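Local coordinates for protein citrate synthase (Pyrobaculum aerophilum, PDB 2IBP) that probably catalyses the condensation of oxaloacetate with acetyl-CoA and water to give citrate and free CoA, a step of the tricarboxylic acid cycle, at residues 81-84 and 85-89; 151-154 and 155-159; 346-349 and 350-353. All blocks are in the same frame, centred on the assembly; numbering follows the deposited sequence.

Contact 1: 81-84 and 85-89; sequences EDYI and NRMKK
Met87 lies over the phenol ring of Tyr83, one helical turn earlier. Its CG stands 3.8 Å from the centroid of the Tyr83 ring and 8° off the ring normal, a CH-pi contact over the face. Met87 SD sits obliquely above the same Tyr83 ring, 4.3 Å from the centroid; methionine suits the place because its flexible, polarisable chain can bend over a ring. Tyr83 reaches this position with CG anti to the backbone N (chi1 176°); Met87, bent at chi2 and chi3, follows the ring outward until CE lies 3.6 Å from Tyr83 OH. That hydroxyl is hydrogen-bonded to Ser66, so Tyr83 offers both a broad apolar face and an anchored end. Arg86 NH2 comes to the ring edge instead, 3.7 Å from Tyr83 CD1, with the guanidinium plane turned 71° from the ring; its NE forms a salt bridge with Glu152. An alanine in place of Tyr83 would probably strip Met87 of its aromatic support and leave Ser66 without this hydroxyl partner. On another side, water 1 donates to Asp82 OD1 and accepts from Asn85 ND2. The pairing of Tyr83 with Met87 is a Met-aromatic contact at i and i+4 of an alpha-helix.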
# COMPACT_ATOMS: atom_id res chain seq x y z
N GLU A 81 -7.94 32.21 0.09
CA GLU A 81 -9.39 32.29 -0.04
C GLU A 81 -9.90 31.29 -1.07
O GLU A 81 -10.86 30.55 -0.81
CB GLU A 81 -9.81 33.71 -0.44
CG GLU A 81 -9.68 34.72 0.67
CD GLU A 81 -9.92 36.15 0.22
OE1 GLU A 81 -10.02 36.39 -1.01
OE2 GLU A 81 -9.97 37.04 1.09
N ASP A 82 -9.28 31.25 -2.24
CA ASP A 82 -9.69 30.34 -3.29
C ASP A 82 -9.51 28.87 -2.87
O ASP A 82 -10.36 28.03 -3.14
CB ASP A 82 -8.93 30.62 -4.59
CG ASP A 82 -9.29 31.97 -5.19
OD1 ASP A 82 -10.29 32.58 -4.75
OD2 ASP A 82 -8.58 32.40 -6.13
N TYR A 83 -8.38 28.58 -2.24
CA TYR A 83 -8.08 27.23 -1.75
C TYR A 83 -9.12 26.78 -0.71
O TYR A 83 -9.66 25.66 -0.77
CB TYR A 83 -6.68 27.24 -1.13
CG TYR A 83 -6.26 25.94 -0.48
CD1 TYR A 83 -5.81 24.89 -1.25
CD2 TYR A 83 -6.14 25.84 0.90
CE1 TYR A 83 -5.37 23.70 -0.64
CE2 TYR A 83 -5.72 24.67 1.51
CZ TYR A 83 -5.33 23.61 0.73
OH TYR A 83 -4.85 22.45 1.33
N ILE A 84 -9.38 27.65 0.25
CA ILE A 84 -10.36 27.34 1.29
C ILE A 84 -11.71 27.04 0.65
O ILE A 84 -12.36 26.06 1.00
CB ILE A 84 -10.44 28.47 2.32
CG1 ILE A 84 -9.18 28.44 3.20
CG2 ILE A 84 -11.71 28.37 3.12
CD1 ILE A 84 -9.10 29.55 4.21
N ASN A 85 -12.11 27.83 -0.35
CA ASN A 85 -13.37 27.58 -1.03
C ASN A 85 -13.40 26.27 -1.81
O ASN A 85 -14.40 25.58 -1.81
CB ASN A 85 -13.71 28.74 -1.95
CG ASN A 85 -14.37 29.88 -1.21
OD1 ASN A 85 -14.99 29.69 -0.17
ND2 ASN A 85 -14.29 31.08 -1.79
N ARG A 86 -12.29 25.91 -2.44
CA ARG A 86 -12.22 24.66 -3.17
C ARG A 86 -12.33 23.51 -2.18
O ARG A 86 -13.10 22.58 -2.37
CB ARG A 86 -10.92 24.52 -3.97
CG ARG A 86 -10.81 25.47 -5.15
CD ARG A 86 -9.64 25.08 -6.06
NE ARG A 86 -8.34 25.07 -5.40
CZ ARG A 86 -7.52 26.11 -5.31
NH1 ARG A 86 -7.92 27.31 -5.74
NH2 ARG A 86 -6.36 25.97 -4.70
N MET A 87 -11.59 23.62 -1.08
CA MET A 87 -11.60 22.57 -0.06
C MET A 87 -13.01 22.39 0.49
O MET A 87 -13.49 21.29 0.63
CB MET A 87 -10.59 22.88 1.06
CG MET A 87 -9.17 23.03 0.54
SD MET A 87 -8.52 21.44 0.05
CE MET A 87 -8.07 20.94 1.71
N LYS A 88 -13.71 23.49 0.75
CA LYS A 88 -15.08 23.40 1.25
C LYS A 88 -15.98 22.65 0.27
O LYS A 88 -16.82 21.86 0.69
CB LYS A 88 -15.62 24.78 1.57
CG LYS A 88 -15.08 25.33 2.85
CD LYS A 88 -15.47 26.77 3.07
CE LYS A 88 -15.04 27.22 4.44
NZ LYS A 88 -15.46 28.61 4.71
N LYS A 89 -15.84 22.96 -1.02
CA LYS A 89 -16.62 22.30 -2.06
C LYS A 89 -16.28 20.81 -2.12
O LYS A 89 -17.15 19.98 -2.39
CB LYS A 89 -16.30 22.93 -3.42
CG LYS A 89 -17.13 22.38 -4.57
CD LYS A 89 -16.77 23.04 -5.90
CE LYS A 89 -15.33 22.73 -6.32
NZ LYS A 89 -15.00 23.27 -7.67
O HOH W 1 -13.00 31.33 -4.40

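Contact 2: 151-154 and 155-159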
# COMPACT_ATOMS: atom_id res chain seq x y z
N ALA A 151 -5.14 15.97 -4.99
CA ALA A 151 -4.47 16.09 -3.70
C ALA A 151 -5.33 16.94 -2.74
O ALA A 151 -5.57 16.54 -1.59
CB ALA A 151 -3.07 16.67 -3.85
N GLU A 152 -5.84 18.07 -3.22
CA GLU A 152 -6.72 18.91 -2.40
C GLU A 152 -7.99 18.15 -1.97
O GLU A 152 -8.40 18.23 -0.82
CB GLU A 152 -7.12 20.18 -3.17
CG GLU A 152 -5.98 21.11 -3.38
CD GLU A 152 -6.40 22.41 -4.05
OE1 GLU A 152 -7.60 22.58 -4.37
OE2 GLU A 152 -5.51 23.27 -4.20
N LYS A 153 -8.56 17.38 -2.88
CA LYS A 153 -9.76 16.63 -2.57
C LYS A 153 -9.50 15.63 -1.47
O LYS A 153 -10.32 15.45 -0.59
CB LYS A 153 -10.29 15.91 -3.79
CG LYS A 153 -10.91 16.82 -4.81
CD LYS A 153 -11.27 16.03 -6.02
CE LYS A 153 -11.85 16.87 -7.10
NZ LYS A 153 -12.06 16.00 -8.30
N LEU A 154 -8.37 14.93 -1.56
CA LEU A 154 -8.03 13.95 -0.52
C LEU A 154 -7.88 14.59 0.88
O LEU A 154 -8.35 14.06 1.89
CB LEU A 154 -6.75 13.22 -0.93
CG LEU A 154 -7.01 12.11 -1.95
CD1 LEU A 154 -5.81 11.79 -2.81
CD2 LEU A 154 -7.56 10.85 -1.28
N VAL A 155 -7.25 15.75 0.92
CA VAL A 155 -7.08 16.46 2.18
C VAL A 155 -8.46 16.93 2.69
O VAL A 155 -8.78 16.82 3.87
CB VAL A 155 -6.14 17.65 1.97
CG1 VAL A 155 -6.07 18.52 3.24
CG2 VAL A 155 -4.76 17.15 1.57
N ALA A 156 -9.29 17.42 1.78
CA ALA A 156 -10.61 17.92 2.16
C ALA A 156 -11.59 16.86 2.62
O ALA A 156 -12.43 17.13 3.49
CB ALA A 156 -11.22 18.71 1.00
N LYS A 157 -11.50 15.68 2.03
CA LYS A 157 -12.48 14.64 2.25
C LYS A 157 -12.19 13.76 3.45
O LYS A 157 -13.12 13.14 3.99
CB LYS A 157 -12.60 13.77 1.00
CG LYS A 157 -13.16 14.53 -0.18
CD LYS A 157 -13.06 13.76 -1.46
CE LYS A 157 -13.51 14.64 -2.62
NZ LYS A 157 -14.97 14.88 -2.61
N MET A 158 -10.93 13.65 3.86
CA MET A 158 -10.60 12.71 4.92
C MET A 158 -11.48 12.89 6.18
O MET A 158 -12.02 11.91 6.69
CB MET A 158 -9.13 12.73 5.25
CG MET A 158 -8.65 11.48 5.93
SD MET A 158 -8.69 10.05 4.82
CE MET A 158 -7.51 10.50 3.59
N PRO A 159 -11.67 14.13 6.65
CA PRO A 159 -12.50 14.26 7.86
C PRO A 159 -13.94 13.83 7.65
O PRO A 159 -14.59 13.38 8.59
CB PRO A 159 -12.43 15.76 8.16
CG PRO A 159 -11.16 16.22 7.49
CD PRO A 159 -11.11 15.43 6.23
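Helix 141-169 is a long alpha-helix of the largely helical citrate synthase fold, and here Lys153 and Lys157, one turn apart, stand side by side on one flank of it, pointing the same way. They touch through their hydrocarbon parts: Lys157 CE lies 3.7 Å from Lys153 CB. Lys153 is extended beyond CG, whereas Lys157 bends at its last torsion (chi4 -71°). Lys153 NZ and Lys157 NZ end 6.5 Å apart. Each ammonium has its own acceptors: Lys153 forms salt bridges with Asp126 and Asp124, Lys157 one with Glu120 as well as a hydrogen bond to the carbonyl of Tyr90. Lysine suits both positions because a long apolar stem can pack against its neighbour before delivering the charge to acids farther out.

The backbone repeats the i to i+4 pattern, with Ala156 N bonded to Glu152 O at 2.9 Å. The last two bonds of the run are both bent at the hydrogen, to about 140° against about 160° in the two before, and that from Met158 N to Leu154 O is also the longest, at 3.3 Å. Pro159, which has no N-H to give, follows directly where the helix kinks. The short Ala156 lets the backbone of Met87 in helix 77-90 come close, and branched Val155 meets Met87 and Val373. Leu154 and Met158 carry apolar side chains to helix 233-244.

The buried carboxylate of Glu152 is satisfied too, OE1 by a salt bridge to Arg86 and OE2 by a hydrogen bond with Tyr71 OH. With each lysine NZ matched by its own acids, both charges are probably kept despite the largely buried setting.

Contact 3: 346-349 and 350-353; sequences DFWS and GIAF
Ile351 CD1 approaches the indole of Trp348 obliquely, 4.0 Å from Trp348 CE3, the two side chains running alongside each other. Phe347 CD2 lies over one face of that indole, 3.5 Å above its plane and offset toward the rim, while Trp348 CD2 in turn lies at the edge of the Phe347 ring. The indole is anchored by a hydrogen bond from NE1 to Tyr295. Over one face of the Phe353 ring stands the carbonyl of Ser349, its O 3.7 Å from Phe353 CD2 and offset toward the rim.

The chain here passes from loop into helix 349-356. Ile351 N donates to Trp348 O at 3.2 Å, a fairly straight bond at the hydrogen, though the donor stands above the carbonyl plane. Water 3 donates to that same oxygen and accepts from Ala352 N. Water 2 donates to Asp346 O and accepts from Gly350 N, 2.8 Å from that nitrogen. Ser349 OG, held between its backbone N and carbonyl carbon (chi1 73°), is hydrogen-bonded to Asn253; a short polar side chain suits this buried place.

Each water thus sits between a carbonyl and the N-H four residues on, in place of a direct i to i+4 bond, while Trp348 O is gripped by two donors, Ile351 N and water 3. These bonds and the packing are consistent with a well-ordered main chain next to Asp346, a predicted active-site residue.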
# COMPACT_ATOMS: atom_id res chain seq x y z
N ASP A 346 3.01 11.78 21.40
CA ASP A 346 2.08 10.74 21.83
C ASP A 346 1.85 10.74 23.35
O ASP A 346 0.86 10.21 23.85
CB ASP A 346 2.58 9.36 21.40
CG ASP A 346 2.70 9.23 19.89
OD1 ASP A 346 1.94 9.92 19.17
OD2 ASP A 346 3.55 8.44 19.44
N PHE A 347 2.80 11.31 24.08
CA PHE A 347 2.70 11.39 25.53
C PHE A 347 1.50 12.22 25.95
O PHE A 347 0.90 11.97 27.01
CB PHE A 347 3.99 12.01 26.07
CG PHE A 347 4.10 12.01 27.57
CD1 PHE A 347 4.76 10.99 28.23
CD2 PHE A 347 3.61 13.07 28.31
CE1 PHE A 347 4.89 11.02 29.59
CE2 PHE A 347 3.73 13.08 29.67
CZ PHE A 347 4.38 12.06 30.30
N TRP A 348 1.11 13.17 25.10
CA TRP A 348 0.08 14.13 25.42
C TRP A 348 -1.16 14.10 24.56
O TRP A 348 -2.23 14.43 25.03
CB TRP A 348 0.63 15.56 25.25
CG TRP A 348 1.71 15.93 26.18
CD1 TRP A 348 3.03 16.00 25.90
CD2 TRP A 348 1.57 16.21 27.57
NE1 TRP A 348 3.73 16.37 27.02
CE2 TRP A 348 2.86 16.49 28.07
CE3 TRP A 348 0.48 16.30 28.44
CZ2 TRP A 348 3.09 16.83 29.40
CZ3 TRP A 348 0.71 16.63 29.76
CH2 TRP A 348 2.01 16.89 30.22
N SER A 349 -1.00 13.77 23.27
CA SER A 349 -2.06 14.01 22.29
C SER A 349 -3.38 13.28 22.40
O SER A 349 -4.37 13.75 21.85
CB SER A 349 -1.52 13.84 20.88
OG SER A 349 -1.31 12.48 20.61
N GLY A 350 -3.44 12.17 23.15
CA GLY A 350 -4.69 11.45 23.33
C GLY A 350 -5.59 12.03 24.40
O GLY A 350 -6.78 11.75 24.43
N ILE A 351 -5.03 12.90 25.23
CA ILE A 351 -5.77 13.44 26.37
C ILE A 351 -6.96 14.30 25.96
O ILE A 351 -8.11 14.04 26.34
CB ILE A 351 -4.85 14.19 27.32
CG1 ILE A 351 -3.80 13.22 27.91
CG2 ILE A 351 -5.67 14.91 28.40
CD1 ILE A 351 -2.73 13.89 28.74
N ALA A 352 -6.71 15.29 25.11
CA ALA A 352 -7.77 16.15 24.64
C ALA A 352 -8.81 15.35 23.86
O ALA A 352 -10.01 15.50 24.11
CB ALA A 352 -7.21 17.28 23.79
N PHE A 353 -8.36 14.45 22.98
CA PHE A 353 -9.31 13.65 22.18
C PHE A 353 -10.23 12.88 23.11
O PHE A 353 -11.43 12.82 22.91
CB PHE A 353 -8.62 12.61 21.29
CG PHE A 353 -7.83 13.16 20.14
CD1 PHE A 353 -8.11 14.38 19.58
CD2 PHE A 353 -6.91 12.34 19.50
CE1 PHE A 353 -7.37 14.84 18.48
CE2 PHE A 353 -6.20 12.77 18.40
CZ PHE A 353 -6.46 14.00 17.87
O HOH W 2 -1.70 10.53 24.70
O HOH W 3 -4.12 16.25 24.51

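Following the chain from the N terminus, contact 1 comes first, within helix 77-90, contact 2 next, within helix 141-169, and contact 3 last, where a loop enters helix 349-356. Each joins adjoining segments within a turn or so, thus none closes a long loop, and the three run in series without nesting or crossing. Contacts 1 and 2 nevertheless touch in space: beside the Arg86-Glu152 salt bridge, Met87 SD packs 3.3 Å from Glu152 O, tying the peripheral helix 77-90 to the more central helix 141-169. Contact 3 stands apart, its nearest atoms about 12 Å from contact 2; it holds a predicted active-site residue and packs among helices 252-263, 297-313 and 319-332.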